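Local coordinates for protein endoglucanase (Clostridium thermocellum, PDB 2C4X) that probably acts as a cellulase in its full-length form, this C-terminal part pairing a PKD domain with a CBM44 module that recognises beta-glucan chains and xyloglucan, at residues A[97-102]-A[131-136]; A[125-130]-A[137-142]; A[167-172]-A[247-252]. The protein carries 1 engineered substitution. One frame throughout, in Å; residues are numbered along the deposited sequence.

How the contacts relate
Contact 3 is the most buried of the three, joining two strands inside one sheet of the CBM44 beta-sandwich; contacts 1 and 2 are partly buried. Contact 2 pairs the edge strand 120-127 with strand 137-145, which is itself the neighbour of strand 241-251 in contact 3, Leu138 N bonding to Val247 O. Contact 1 joins two loops through calcium, and contact 3 supplies Asp248 to the same ion. The chemistry changes accordingly: metal ligands and waters in contact 1, backbone ladder and a surface salt bridge in contact 2, ladder, apolar core and an arginine bonded to a backbone carbonyl in contact 3. Arg136 NH1 reaches Asn126 OD1, tying contact 1 to contact 2.

Contact 1: residues A[97-102]-A[131-136]; sequences TGDNSK and AFKGER. With CA (calcium ion), chain C.
The calcium site of the CBM44 beta-sandwich brings Asp99 and Lys133 together from two loops, one preceding strand 114-117 and the other connecting strands 120-127 and 137-145. Asp99 OD2 binds the ion at 2.5 Å. From the other loop come two backbone carbonyls, Lys133 O and Arg136 O, each 2.4 Å from the calcium. Asn104 O, Glu106 OE2 and both carboxylate oxygens of Asp248 bring the number of ligands to seven, so this one ion ties together loops and a strand that are far apart in sequence. Asp99 OD2 and Lys133 O lie 3.1 Å apart, two acceptors drawn close by the shared metal.

Both oxygens of the Asp99 carboxylate are held. Its CG stands anti to the backbone N (chi1 -176°), and while OD2 is taken by calcium, OD1 accepts twice from Ser101. The backbone N of Ser101 approaches from above the carboxylate plane, 38° out of it, closing an Asx turn; the hydroxyl, at 2.6 Å from Ser101 OG to Asp99 OD1, meets the syn lone pair.

Lys133 crosses the Asp99 side chain at about a right angle. Its CB lies against Asp99 CG, and a bend at chi3 (-67°) carries CE to 3.4 Å from Asp99 OD1. The salt bridge that follows is long, 3.9 Å from Lys133 NZ to Asp99 OD1, and Lys133 NZ also donates to two waters. One of them accepts, weakly, from Asn100 N as well. The second donates to Ser101 OG, with 2.9 Å between that water oxygen and OG.

Contact 2: residues A[125-130]-A[137-142]; sequences VNTTEK and GLKWTV
Val125 O accepts a hydrogen bond from Lys139 N at 2.7 Å, nearly along the C=O axis, and a CA-H...O contact from Leu138 CA, 3.4 Å away. The antiparallel ladder of this beta hairpin is completed by Val125 N to Lys139 O and by a reciprocal pair joining Thr127 and Gly137. Asn126 and Leu138 form the non-hydrogen-bonded pair between them.

Val125, Thr127 and Lys139 share one face. Val125 CG2 lies beside Lys139 CB at 3.8 Å, whereas the Thr127 side chain crosses the lysine at about a right angle, its CG2 3.6 Å from Lys139 CB. With CG anti to the backbone N (chi1 178°) and the chain extended, Lys139 reaches Glu129 just past the strand end; NZ meets Glu129 OE1 at 2.8 Å, on the syn side of the carboxylate. Thr127 OG1 accepts from Glu129 N in an ST turn that starts the loop there. A water donates to both Lys130 O and Leu138 O.

Asn126 points to the opposite face, where Arg136 holds its OD1 and the carbonyls of Phe105 and Thr109 hold ND2. Strand 120-127 is one edge of its five-stranded sheet; strand 137-145 lies between it and strand 241-251, with Leu138 packing on Leu152 of strand 148-155 in the other sheet.

Contact 3: residues A[167-172]-A[247-252]; sequences TFRIWI and VDAIDW. With CA (calcium ion), chain C.
Arg169 NH1 donates to Ala249 O at 2.8 Å, the acceptor only 7° out of the guanidinium plane and NH1 lying in the plane of the carbonyl. A bend at chi2 (87°) brings CD back over the facing strand, 3.4 Å from Ala249 O. Thr167 CG2 covers the centre of one guanidinium face, 3.6 Å above its plane. A water bridges Arg169 NH1 and Asp251 OD2, whose charged atoms do not touch directly; Glu214 takes NE in a salt bridge.

Ala249 lies in a beta bulge, where its positive phi and psi turn the backbone. Between the antiparallel pairs Thr167-Asp251 and Ile170-Val247, one strand has two residues, Phe168 and Arg169, and the other three, Asp248, Ala249 and Ile250. Thr167 N bonds to Asp251 O at 2.8 Å and Asp248 N to Arg169 O at 3.1 Å, but the return bond from Arg169 N to Asp248 O is weak.

On the side facing the second sheet of the sandwich, Ile250 CG2 makes a CH-pi contact over the Phe168 ring, 4.2 Å from its centroid and displaced toward the rim. Ile170 and Val247 lie next along, and Ile233 of strand 229-238 packs on both as well as on Phe168.

On the other side Asp248 grips calcium with both oxygens, OD1 at 2.6 Å and OD2 at 2.5 Å. Phe132 N donates to Asp248 OD2, and Lys102 N is bonded to Asp251 OD1.

Contact 1: residues A[97-102]-A[131-136]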
loop_
_atom_site.group_PDB
_atom_site.type_symbol
_atom_site.label_atom_id
_atom_site.label_comp_id
_atom_site.label_asym_id
_atom_site.label_seq_id
_atom_site.Cartn_x
_atom_site.Cartn_y
_atom_site.Cartn_z
ATOM N N THR A 97 4.166 -0.643 14.208
ATOM C CA THR A 97 3.292 -1.720 14.663
ATOM C C THR A 97 1.864 -1.350 14.307
ATOM O O THR A 97 1.576 -0.197 13.985
ATOM C CB THR A 97 3.383 -1.949 16.197
ATOM O OG1 THR A 97 2.996 -0.754 16.889
ATOM C CG2 THR A 97 4.802 -2.338 16.625
ATOM N N GLY A 98 0.966 -2.321 14.371
ATOM C CA GLY A 98 -0.437 -2.068 14.061
ATOM C C GLY A 98 -0.725 -1.963 12.572
ATOM O O GLY A 98 0.178 -2.073 11.737
ATOM N N ASP A 99 -1.994 -1.737 12.252
ATOM C CA ASP A 99 -2.480 -1.720 10.880
ATOM C C ASP A 99 -3.707 -0.817 10.845
ATOM O O ASP A 99 -4.762 -1.173 11.376
ATOM C CB ASP A 99 -2.839 -3.148 10.455
ATOM C CG ASP A 99 -3.268 -3.260 8.996
ATOM O OD1 ASP A 99 -3.418 -2.239 8.292
ATOM O OD2 ASP A 99 -3.468 -4.411 8.552
ATOM N N ASN A 100 -3.549 0.360 10.244
ATOM C CA ASN A 100 -4.628 1.343 10.143
ATOM C C ASN A 100 -5.394 1.264 8.812
ATOM O O ASN A 100 -6.105 2.203 8.440
ATOM C CB ASN A 100 -4.085 2.764 10.378
ATOM C CG ASN A 100 -3.504 2.951 11.773
ATOM O OD1 ASN A 100 -2.430 3.554 11.942
ATOM N ND2 ASN A 100 -4.208 2.437 12.786
ATOM N N SER A 101 -5.251 0.143 8.105
ATOM C CA SER A 101 -5.965 -0.087 6.847
ATOM C C SER A 101 -7.474 -0.045 7.048
ATOM O O SER A 101 -7.973 -0.330 8.143
ATOM C CB SER A 101 -5.587 -1.445 6.256
ATOM O OG SER A 101 -4.221 -1.474 5.893
ATOM N N LYS A 102 -8.188 0.310 5.984
ATOM C CA LYS A 102 -9.651 0.243 5.958
ATOM C C LYS A 102 -10.135 -1.146 6.381
ATOM O O LYS A 102 -11.073 -1.267 7.169
ATOM C CB LYS A 102 -10.189 0.616 4.564
ATOM C CG LYS A 102 -10.010 2.100 4.190
ATOM C CD LYS A 102 -10.930 2.998 5.005
ATOM C CE LYS A 102 -10.807 4.456 4.613
ATOM N NZ LYS A 102 -9.502 5.041 5.029
ATOM N N ALA A 131 0.224 -12.222 8.314
ATOM C CA ALA A 131 -0.401 -10.917 8.140
ATOM C C ALA A 131 0.524 -10.045 7.318
ATOM O O ALA A 131 1.746 -10.253 7.325
ATOM C CB ALA A 131 -0.686 -10.274 9.484
ATOM N N PHE A 132 -0.050 -9.087 6.593
ATOM C CA PHE A 132 0.754 -8.138 5.830
ATOM C C PHE A 132 1.177 -6.971 6.721
ATOM O O PHE A 132 2.314 -6.503 6.648
ATOM C CB PHE A 132 0.015 -7.635 4.574
ATOM C CG PHE A 132 0.803 -6.632 3.785
ATOM C CD1 PHE A 132 1.849 -7.047 2.962
ATOM C CD2 PHE A 132 0.532 -5.271 3.898
ATOM C CE1 PHE A 132 2.609 -6.117 2.248
ATOM C CE2 PHE A 132 1.288 -4.331 3.197
ATOM C CZ PHE A 132 2.324 -4.755 2.362
ATOM N N LYS A 133 0.246 -6.502 7.546
ATOM C CA LYS A 133 0.509 -5.464 8.535
ATOM C C LYS A 133 -0.212 -5.813 9.821
ATOM O O LYS A 133 -1.319 -6.348 9.785
ATOM C CB LYS A 133 0.018 -4.102 8.051
ATOM C CG LYS A 133 1.050 -3.277 7.323
ATOM C CD LYS A 133 0.634 -1.807 7.276
ATOM C CE LYS A 133 -0.610 -1.592 6.420
ATOM N NZ LYS A 133 -0.887 -0.129 6.242
ATOM N N GLY A 134 0.410 -5.499 10.951
ATOM C CA GLY A 134 -0.173 -5.804 12.244
ATOM C C GLY A 134 -0.010 -7.277 12.543
ATOM O O GLY A 134 0.851 -7.951 11.963
ATOM N N GLU A 135 -0.849 -7.787 13.435
ATOM C CA GLU A 135 -0.716 -9.166 13.868
ATOM C C GLU A 135 -1.694 -10.116 13.173
ATOM O O GLU A 135 -1.510 -11.330 13.216
ATOM C CB GLU A 135 -0.842 -9.254 15.390
ATOM C CG GLU A 135 0.307 -8.570 16.148
ATOM C CD GLU A 135 -0.030 -8.289 17.600
ATOM O OE1 GLU A 135 -1.228 -8.104 17.909
ATOM O OE2 GLU A 135 0.900 -8.247 18.437
ATOM N N ARG A 136 -2.703 -9.565 12.499
ATOM C CA ARG A 136 -3.805 -10.384 11.988
ATOM C C ARG A 136 -4.182 -10.106 10.534
ATOM O O ARG A 136 -3.866 -9.054 9.993
ATOM C CB ARG A 136 -5.039 -10.221 12.876
ATOM C CG ARG A 136 -4.856 -10.737 14.290
ATOM C CD ARG A 136 -6.106 -10.546 15.115
ATOM N NE ARG A 136 -5.997 -11.284 16.368
ATOM C CZ ARG A 136 -6.382 -12.545 16.541
ATOM N NH1 ARG A 136 -6.924 -13.237 15.540
ATOM N NH2 ARG A 136 -6.222 -13.116 17.732
HETATM CA CA CA C . -3.674 -6.707 9.512
HETATM O O HOH W 1 -2.389 1.963 7.718
HETATM O O HOH W 2 -2.411 0.079 4.171
#

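Contact 2: residues A[125-130]-A[137-142]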
loop_
_atom_site.group_PDB
_atom_site.type_symbol
_atom_site.label_atom_id
_atom_site.label_comp_id
_atom_site.label_asym_id
_atom_site.label_seq_id
_atom_site.Cartn_x
_atom_site.Cartn_y
_atom_site.Cartn_z
ATOM N N VAL A 125 -11.159 -17.562 7.931
ATOM C CA VAL A 125 -10.997 -17.259 9.352
ATOM C C VAL A 125 -10.054 -16.076 9.535
ATOM O O VAL A 125 -9.210 -15.802 8.674
ATOM C CB VAL A 125 -10.451 -18.467 10.172
ATOM C CG1 VAL A 125 -11.379 -19.679 10.064
ATOM C CG2 VAL A 125 -9.017 -18.827 9.760
ATOM N N ASN A 126 -10.212 -15.378 10.656
ATOM C CA ASN A 126 -9.241 -14.388 11.095
ATOM C C ASN A 126 -8.049 -15.093 11.749
ATOM O O ASN A 126 -8.215 -15.874 12.690
ATOM C CB ASN A 126 -9.888 -13.377 12.044
ATOM C CG ASN A 126 -8.940 -12.252 12.432
ATOM O OD1 ASN A 126 -7.905 -12.493 13.047
ATOM N ND2 ASN A 126 -9.291 -11.023 12.074
ATOM N N THR A 127 -6.850 -14.803 11.244
ATOM C CA THR A 127 -5.651 -15.569 11.586
ATOM C C THR A 127 -4.487 -14.706 12.080
ATOM O O THR A 127 -4.394 -13.530 11.739
ATOM C CB THR A 127 -5.167 -16.416 10.370
ATOM O OG1 THR A 127 -4.102 -17.282 10.779
ATOM C CG2 THR A 127 -4.672 -15.522 9.229
ATOM N N THR A 128 -3.607 -15.307 12.879
ATOM C CA THR A 128 -2.334 -14.698 13.250
ATOM C C THR A 128 -1.167 -15.391 12.531
ATOM O O THR A 128 -0.009 -15.004 12.717
ATOM C CB THR A 128 -2.081 -14.746 14.787
ATOM O OG1 THR A 128 -2.141 -16.101 15.247
ATOM C CG2 THR A 128 -3.108 -13.915 15.553
ATOM N N GLU A 129 -1.468 -16.406 11.718
ATOM C CA GLU A 129 -0.439 -17.211 11.049
ATOM C C GLU A 129 0.384 -16.403 10.050
ATOM O O GLU A 129 1.614 -16.524 10.008
ATOM C CB GLU A 129 -1.052 -18.446 10.375
ATOM C CG GLU A 129 -1.493 -19.524 11.367
ATOM C CD GLU A 129 -2.306 -20.652 10.734
ATOM O OE1 GLU A 129 -2.481 -20.676 9.493
ATOM O OE2 GLU A 129 -2.767 -21.531 11.498
ATOM N N LYS A 130 -0.307 -15.590 9.250
ATOM C CA LYS A 130 0.318 -14.644 8.337
ATOM C C LYS A 130 -0.482 -13.348 8.332
ATOM O O LYS A 130 -1.716 -13.367 8.340
ATOM C CB LYS A 130 0.368 -15.198 6.907
ATOM C CG LYS A 130 1.291 -16.383 6.697
ATOM C CD LYS A 130 1.420 -16.736 5.217
ATOM C CE LYS A 130 1.945 -18.164 5.037
ATOM N NZ LYS A 130 3.318 -18.360 5.596
ATOM N N GLY A 137 -4.854 -11.074 9.920
ATOM C CA GLY A 137 -5.405 -10.937 8.574
ATOM C C GLY A 137 -6.433 -12.035 8.380
ATOM O O GLY A 137 -6.871 -12.652 9.351
ATOM N N LEU A 138 -6.818 -12.274 7.128
ATOM C CA LEU A 138 -7.728 -13.375 6.803
ATOM C C LEU A 138 -6.966 -14.568 6.253
ATOM O O LEU A 138 -5.937 -14.412 5.578
ATOM C CB LEU A 138 -8.812 -12.939 5.807
ATOM C CG LEU A 138 -9.837 -11.903 6.274
ATOM C CD1 LEU A 138 -10.909 -11.663 5.206
ATOM C CD2 LEU A 138 -10.475 -12.304 7.613
ATOM N N LYS A 139 -7.474 -15.756 6.563
ATOM C CA LYS A 139 -6.946 -16.998 6.037
ATOM C C LYS A 139 -8.089 -17.675 5.298
ATOM O O LYS A 139 -9.096 -18.051 5.902
ATOM C CB LYS A 139 -6.420 -17.876 7.174
ATOM C CG LYS A 139 -5.884 -19.228 6.752
ATOM C CD LYS A 139 -5.490 -20.044 7.978
ATOM C CE LYS A 139 -5.190 -21.479 7.608
ATOM N NZ LYS A 139 -4.669 -22.266 8.769
ATOM N N TRP A 140 -7.925 -17.810 3.990
ATOM C CA TRP A 140 -8.992 -18.264 3.107
ATOM C C TRP A 140 -8.590 -19.592 2.486
ATOM O O TRP A 140 -7.682 -19.651 1.657
ATOM C CB TRP A 140 -9.255 -17.190 2.043
ATOM C CG TRP A 140 -10.284 -17.503 0.960
ATOM C CD1 TRP A 140 -11.406 -18.286 1.068
ATOM C CD2 TRP A 140 -10.286 -16.981 -0.379
ATOM N NE1 TRP A 140 -12.091 -18.297 -0.135
ATOM C CE2 TRP A 140 -11.426 -17.506 -1.037
ATOM C CE3 TRP A 140 -9.429 -16.121 -1.088
ATOM C CZ2 TRP A 140 -11.728 -17.201 -2.380
ATOM C CZ3 TRP A 140 -9.732 -15.814 -2.425
ATOM C CH2 TRP A 140 -10.874 -16.352 -3.053
ATOM N N THR A 141 -9.258 -20.658 2.912
ATOM C CA THR A 141 -8.934 -22.003 2.436
ATOM C C THR A 141 -9.993 -22.491 1.456
ATOM O O THR A 141 -11.174 -22.565 1.791
ATOM C CB THR A 141 -8.768 -23.007 3.609
ATOM O OG1 THR A 141 -7.831 -22.483 4.562
ATOM C CG2 THR A 141 -8.267 -24.364 3.107
ATOM N N VAL A 142 -9.547 -22.813 0.244
ATOM C CA VAL A 142 -10.431 -23.245 -0.836
ATOM C C VAL A 142 -10.179 -24.706 -1.194
ATOM O O VAL A 142 -9.034 -25.121 -1.407
ATOM C CB VAL A 142 -10.250 -22.369 -2.106
ATOM C CG1 VAL A 142 -11.182 -22.839 -3.241
ATOM C CG2 VAL A 142 -10.476 -20.895 -1.786
HETATM O O HOH W 3 -3.495 -12.654 6.431
#

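Contact 3: residues A[167-172]-A[247-252]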
loop_
_atom_site.group_PDB
_atom_site.type_symbol
_atom_site.label_atom_id
_atom_site.label_comp_id
_atom_site.label_asym_id
_atom_site.label_seq_id
_atom_site.Cartn_x
_atom_site.Cartn_y
_atom_site.Cartn_z
ATOM N N THR A 167 -6.247 -0.799 -2.637
ATOM C CA THR A 167 -5.058 -1.644 -2.623
ATOM C C THR A 167 -5.324 -2.912 -1.811
ATOM O O THR A 167 -5.695 -2.837 -0.638
ATOM C CB THR A 167 -3.844 -0.874 -2.032
ATOM O OG1 THR A 167 -3.562 0.258 -2.856
ATOM C CG2 THR A 167 -2.608 -1.749 -1.961
ATOM N N PHE A 168 -5.141 -4.070 -2.448
ATOM C CA PHE A 168 -5.299 -5.371 -1.797
ATOM C C PHE A 168 -3.917 -5.975 -1.574
ATOM O O PHE A 168 -3.022 -5.795 -2.403
ATOM C CB PHE A 168 -6.096 -6.334 -2.687
ATOM C CG PHE A 168 -7.522 -5.917 -2.948
ATOM C CD1 PHE A 168 -7.819 -4.861 -3.821
ATOM C CD2 PHE A 168 -8.573 -6.616 -2.356
ATOM C CE1 PHE A 168 -9.147 -4.487 -4.080
ATOM C CE2 PHE A 168 -9.907 -6.259 -2.605
ATOM C CZ PHE A 168 -10.197 -5.193 -3.474
ATOM N N ARG A 169 -3.742 -6.683 -0.462
ATOM C CA ARG A 169 -2.557 -7.521 -0.261
ATOM C C ARG A 169 -2.968 -8.986 -0.135
ATOM O O ARG A 169 -3.762 -9.350 0.735
ATOM C CB ARG A 169 -1.735 -7.066 0.956
ATOM C CG ARG A 169 -0.918 -5.815 0.699
ATOM C CD ARG A 169 -1.698 -4.537 0.970
ATOM N NE ARG A 169 -0.835 -3.359 0.829
ATOM C CZ ARG A 169 -1.074 -2.167 1.376
ATOM N NH1 ARG A 169 -2.156 -1.969 2.121
ATOM N NH2 ARG A 169 -0.220 -1.168 1.187
ATOM N N ILE A 170 -2.428 -9.819 -1.019
ATOM C CA ILE A 170 -2.858 -11.208 -1.137
ATOM C C ILE A 170 -1.640 -12.120 -1.174
ATOM O O ILE A 170 -0.788 -11.989 -2.051
ATOM C CB ILE A 170 -3.739 -11.427 -2.418
ATOM C CG1 ILE A 170 -4.833 -10.356 -2.525
ATOM C CG2 ILE A 170 -4.364 -12.828 -2.439
ATOM C CD1 ILE A 170 -5.524 -10.285 -3.900
ATOM N N TRP A 171 -1.561 -13.030 -0.212
ATOM C CA TRP A 171 -0.506 -14.035 -0.169
ATOM C C TRP A 171 -0.986 -15.252 -0.949
ATOM O O TRP A 171 -1.936 -15.922 -0.551
ATOM C CB TRP A 171 -0.192 -14.415 1.284
ATOM C CG TRP A 171 1.140 -15.094 1.492
ATOM C CD1 TRP A 171 2.318 -14.491 1.832
ATOM C CD2 TRP A 171 1.426 -16.499 1.390
ATOM N NE1 TRP A 171 3.320 -15.426 1.942
ATOM C CE2 TRP A 171 2.801 -16.667 1.676
ATOM C CE3 TRP A 171 0.655 -17.630 1.082
ATOM C CZ2 TRP A 171 3.426 -17.925 1.666
ATOM C CZ3 TRP A 171 1.274 -18.880 1.069
ATOM C CH2 TRP A 171 2.648 -19.016 1.362
ATOM N N ILE A 172 -0.327 -15.532 -2.067
ATOM C CA ILE A 172 -0.744 -16.618 -2.953
ATOM C C ILE A 172 0.273 -17.765 -2.905
ATOM O O ILE A 172 1.462 -17.536 -3.134
ATOM C CB ILE A 172 -0.938 -16.094 -4.397
ATOM C CG1 ILE A 172 -2.001 -14.981 -4.409
ATOM C CG2 ILE A 172 -1.309 -17.227 -5.360
ATOM C CD1 ILE A 172 -1.864 -13.985 -5.542
ATOM N N VAL A 247 -5.203 -12.807 3.046
ATOM C CA VAL A 247 -5.657 -11.485 2.616
ATOM C C VAL A 247 -5.599 -10.537 3.803
ATOM O O VAL A 247 -6.078 -10.865 4.887
ATOM C CB VAL A 247 -7.116 -11.512 2.076
ATOM C CG1 VAL A 247 -7.548 -10.121 1.616
ATOM C CG2 VAL A 247 -7.267 -12.533 0.938
ATOM N N ASP A 248 -5.016 -9.362 3.597
ATOM C CA ASP A 248 -4.871 -8.397 4.685
ATOM C C ASP A 248 -4.680 -7.009 4.135
ATOM O O ASP A 248 -4.287 -6.846 2.980
ATOM C CB ASP A 248 -3.677 -8.750 5.590
ATOM C CG ASP A 248 -3.683 -7.976 6.904
ATOM O OD1 ASP A 248 -4.762 -7.491 7.315
ATOM O OD2 ASP A 248 -2.610 -7.845 7.540
ATOM N N ALA A 249 -4.970 -6.022 4.980
ATOM C CA ALA A 249 -4.608 -4.626 4.744
ATOM C C ALA A 249 -5.169 -4.082 3.431
ATOM O O ALA A 249 -4.456 -3.424 2.659
ATOM C CB ALA A 249 -3.085 -4.436 4.827
ATOM N N ILE A 250 -6.447 -4.370 3.182
ATOM C CA ILE A 250 -7.175 -3.735 2.077
ATOM C C ILE A 250 -7.401 -2.275 2.461
ATOM O O ILE A 250 -7.925 -1.975 3.543
ATOM C CB ILE A 250 -8.513 -4.435 1.762
ATOM C CG1 ILE A 250 -8.284 -5.931 1.512
ATOM C CG2 ILE A 250 -9.179 -3.790 0.548
ATOM C CD1 ILE A 250 -9.565 -6.759 1.486
ATOM N N ASP A 251 -6.973 -1.370 1.589
ATOM C CA ASP A 251 -6.866 0.033 1.959
ATOM C C ASP A 251 -7.182 0.977 0.806
ATOM O O ASP A 251 -6.976 0.647 -0.365
ATOM C CB ASP A 251 -5.453 0.317 2.486
ATOM C CG ASP A 251 -5.414 1.472 3.463
ATOM O OD1 ASP A 251 -6.492 1.895 3.942
ATOM O OD2 ASP A 251 -4.299 1.954 3.761
ATOM N N TRP A 252 -7.691 2.153 1.162
ATOM C CA TRP A 252 -7.918 3.237 0.211
ATOM C C TRP A 252 -7.991 4.555 0.974
ATOM O O TRP A 252 -8.035 4.561 2.210
ATOM C CB TRP A 252 -9.189 3.012 -0.623
ATOM C CG TRP A 252 -10.446 2.931 0.189
ATOM C CD1 TRP A 252 -11.216 3.982 0.624
ATOM C CD2 TRP A 252 -11.082 1.739 0.673
ATOM N NE1 TRP A 252 -12.286 3.510 1.350
ATOM C CE2 TRP A 252 -12.230 2.141 1.394
ATOM C CE3 TRP A 252 -10.793 0.369 0.565
ATOM C CZ2 TRP A 252 -13.090 1.220 2.010
ATOM C CZ3 TRP A 252 -11.652 -0.547 1.175
ATOM C CH2 TRP A 252 -12.785 -0.112 1.886
HETATM CA CA CA C . -3.674 -6.707 9.512
HETATM O O HOH W 4 -5.087 2.359 -2.493
HETATM O O HOH W 2 -2.411 0.079 4.171
#